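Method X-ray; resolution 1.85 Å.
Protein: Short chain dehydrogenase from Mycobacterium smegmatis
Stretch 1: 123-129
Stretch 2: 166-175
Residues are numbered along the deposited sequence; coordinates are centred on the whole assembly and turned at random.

Stretch 1 (123-129) GALRLIQ
Stretch 2, residues 166-175: ALLAMSQTLA

Two helical segments of one chain lie side by side, running in nearly the same direction: their N-to-C axes differ by 22° and come within 11.2 Å at closest approach. Both segments lie inside longer helices, with phi/psi values close to -60/-45 throughout. At that spacing the backbones do not touch, and the gap is filled by hydrocarbon side chains and one thioether. The register is set by two CA pairs, Ala124 CA to Leu167 CA and Leu125 CA to Met170 CA, each 8.2 Å apart.

Ala166 opens the second segment out of reach of the partner, though its carbonyl accepts the amide of Met170 in an ordinary i to i+4 bond, Met170 N to Ala166 O at 2.9 Å. Leu167 makes the first contact. Its CA-to-CB bond points sideways, but the rotamer, chi1 t (168°) and chi2 p (64°), brings the end of the side chain nearer, placing Leu167 CD1 4.1 Å from Ala124 CB. Ala124 points its CB toward this helix, so a small methyl meets a longer side chain that bends in to reach it.

Leu168 and Ala169 are out of reach of the partner and take no part in the contact. Met170 then points toward the partner and extends through chi1 t (-174°) and chi2 t (-174°) before chi3 p (78°) turns the terminal methyl. This chain touches two consecutive residues: Met170 SD lies 3.8 Å from Leu125 CB, while Met170 CE comes to 4.3 Å from Ala124 CB. The extended thioether thus spans the gap at a point where Leu125 directs its own CA-to-CB bond sideways.

Ser171 points sideways and lies beyond contact distance. Its hydroxyl, with chi1 m (-60°), is turned back onto its own helix, where Ser171 OG donates to Leu167 O at 2.7 Å; the same carbonyl also receives Ser171 N at 2.8 Å. Gln172 and Thr173 are again out of reach, leaving the polar side chains of this segment outside the apolar contact.

Leu174 completes the i, i+3, i+7 pattern of Leu167, Met170 and Leu174. It points toward the partner, with chi1 m (-75°) and chi2 t (172°), and meets two neighbours: Leu174 CD1 is 3.8 Å from Ile128 CD1 and 4.0 Å from Leu125 CD1, and Leu174 CD2 is 4.2 Å from Leu125 CD1. Ile128 points toward this helix with chi1 m (-68°) and chi2 t (160°). Leu125 touches Met170 through its CB, and its rotamer, chi1 t (-176°) and chi2 p (52°), carries its end nearer, so that CD1 reaches Leu174. Ala175 ends the segment out of reach.

No hydrogen bond crosses between the segments, and together they bury a modest 236 Å². The rule to read here is one of spacing: Ala124, Leu125 and Ile128 on one helix meet Leu167, Met170 and Leu174 on the other, and side chain length and rotamer close the distance that the backbones leave open.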

# COMPACT_ATOMS: atom_id res chain seq x y z
N GLY A 123 20.11 -3.29 15.90
CA GLY A 123 20.79 -2.10 16.42
C GLY A 123 19.84 -0.96 16.75
O GLY A 123 19.91 -0.38 17.84
N ALA A 124 18.96 -0.65 15.80
CA ALA A 124 17.95 0.38 16.01
C ALA A 124 17.04 0.00 17.17
O ALA A 124 16.72 0.86 18.02
CB ALA A 124 17.12 0.62 14.73
N LEU A 125 16.65 -1.27 17.26
CA LEU A 125 15.76 -1.71 18.36
C LEU A 125 16.48 -1.54 19.71
O LEU A 125 15.91 -1.03 20.68
CB LEU A 125 15.35 -3.17 18.20
CG LEU A 125 14.34 -3.74 19.21
CD1 LEU A 125 13.10 -2.86 19.32
CD2 LEU A 125 13.99 -5.18 18.86
N ARG A 126 17.73 -1.99 19.76
CA ARG A 126 18.53 -1.86 20.99
C ARG A 126 18.60 -0.41 21.47
O ARG A 126 18.40 -0.14 22.66
CB ARG A 126 19.94 -2.41 20.75
CG ARG A 126 20.55 -3.10 21.93
CD ARG A 126 21.95 -3.65 21.65
NE ARG A 126 21.94 -5.11 21.45
CZ ARG A 126 21.98 -5.73 20.28
NH1 ARG A 126 22.05 -5.05 19.15
NH2 ARG A 126 21.97 -7.06 20.24
N LEU A 127 18.83 0.51 20.55
CA LEU A 127 18.83 1.95 20.86
C LEU A 127 17.51 2.44 21.40
O LEU A 127 17.47 3.16 22.39
CB LEU A 127 19.14 2.80 19.62
CG LEU A 127 20.53 3.37 19.51
CD1 LEU A 127 20.87 4.22 20.75
CD2 LEU A 127 21.42 2.16 19.38
N ILE A 128 16.44 2.11 20.69
CA ILE A 128 15.10 2.53 21.06
C ILE A 128 14.76 2.00 22.45
O ILE A 128 14.24 2.74 23.27
CB ILE A 128 14.04 2.13 20.03
CG1 ILE A 128 14.26 2.92 18.70
CG2 ILE A 128 12.64 2.33 20.58
CD1 ILE A 128 13.62 2.32 17.46
N GLN A 129 15.06 0.73 22.69
CA GLN A 129 14.77 0.11 23.98
C GLN A 129 15.59 0.74 25.10
O GLN A 129 15.06 1.04 26.19
CB GLN A 129 14.98 -1.40 23.91
CG GLN A 129 13.93 -2.05 23.01
CD GLN A 129 13.97 -3.57 22.94
OE1 GLN A 129 15.03 -4.19 23.14
NE2 GLN A 129 12.82 -4.18 22.64
N ALA A 166 12.15 -5.06 7.11
CA ALA A 166 12.05 -5.57 8.48
C ALA A 166 12.05 -4.38 9.46
O ALA A 166 11.26 -4.34 10.42
CB ALA A 166 13.19 -6.55 8.79
N LEU A 167 12.91 -3.38 9.20
CA LEU A 167 12.97 -2.18 10.03
C LEU A 167 11.66 -1.39 10.00
O LEU A 167 11.21 -0.90 11.03
CB LEU A 167 14.14 -1.29 9.61
CG LEU A 167 14.19 0.14 10.19
CD1 LEU A 167 14.36 0.17 11.72
CD2 LEU A 167 15.29 0.95 9.51
N LEU A 168 11.07 -1.24 8.81
CA LEU A 168 9.80 -0.52 8.66
C LEU A 168 8.68 -1.21 9.43
O LEU A 168 7.91 -0.57 10.19
CB LEU A 168 9.44 -0.37 7.18
CG LEU A 168 8.15 0.41 6.86
CD1 LEU A 168 8.18 1.81 7.48
CD2 LEU A 168 7.87 0.43 5.35
N ALA A 169 8.62 -2.53 9.30
CA ALA A 169 7.63 -3.33 9.99
C ALA A 169 7.80 -3.16 11.53
O ALA A 169 6.85 -2.86 12.25
CB ALA A 169 7.76 -4.79 9.60
N MET A 170 9.04 -3.28 12.00
CA MET A 170 9.35 -3.08 13.41
C MET A 170 8.97 -1.68 13.89
O MET A 170 8.44 -1.51 15.02
CB MET A 170 10.84 -3.30 13.64
CG MET A 170 11.25 -3.25 15.10
SD MET A 170 13.03 -3.34 15.25
CE MET A 170 13.53 -1.68 14.83
N SER A 171 9.25 -0.67 13.06
CA SER A 171 8.94 0.71 13.40
C SER A 171 7.44 0.91 13.59
O SER A 171 6.99 1.67 14.46
CB SER A 171 9.47 1.65 12.31
OG SER A 171 10.90 1.53 12.18
N GLN A 172 6.68 0.25 12.74
CA GLN A 172 5.24 0.33 12.79
C GLN A 172 4.67 -0.33 14.07
O GLN A 172 3.86 0.27 14.78
CB GLN A 172 4.64 -0.30 11.53
CG GLN A 172 4.86 0.58 10.29
CD GLN A 172 4.42 -0.09 9.01
OE1 GLN A 172 4.29 -1.31 8.96
NE2 GLN A 172 4.19 0.72 7.95
N THR A 173 5.11 -1.54 14.38
CA THR A 173 4.72 -2.20 15.63
C THR A 173 5.14 -1.36 16.86
O THR A 173 4.38 -1.24 17.84
CB THR A 173 5.35 -3.60 15.73
OG1 THR A 173 4.95 -4.40 14.60
CG2 THR A 173 4.89 -4.31 17.06
N LEU A 174 6.33 -0.75 16.79
CA LEU A 174 6.82 0.07 17.89
C LEU A 174 5.94 1.29 18.11
O LEU A 174 5.79 1.74 19.26
CB LEU A 174 8.29 0.47 17.72
CG LEU A 174 9.34 -0.63 17.98
CD1 LEU A 174 10.76 -0.17 17.60
CD2 LEU A 174 9.31 -1.07 19.47
N ALA A 175 5.38 1.85 17.04
CA ALA A 175 4.45 2.96 17.21
C ALA A 175 3.25 2.49 18.06
O ALA A 175 2.80 3.19 18.98
CB ALA A 175 3.98 3.50 15.84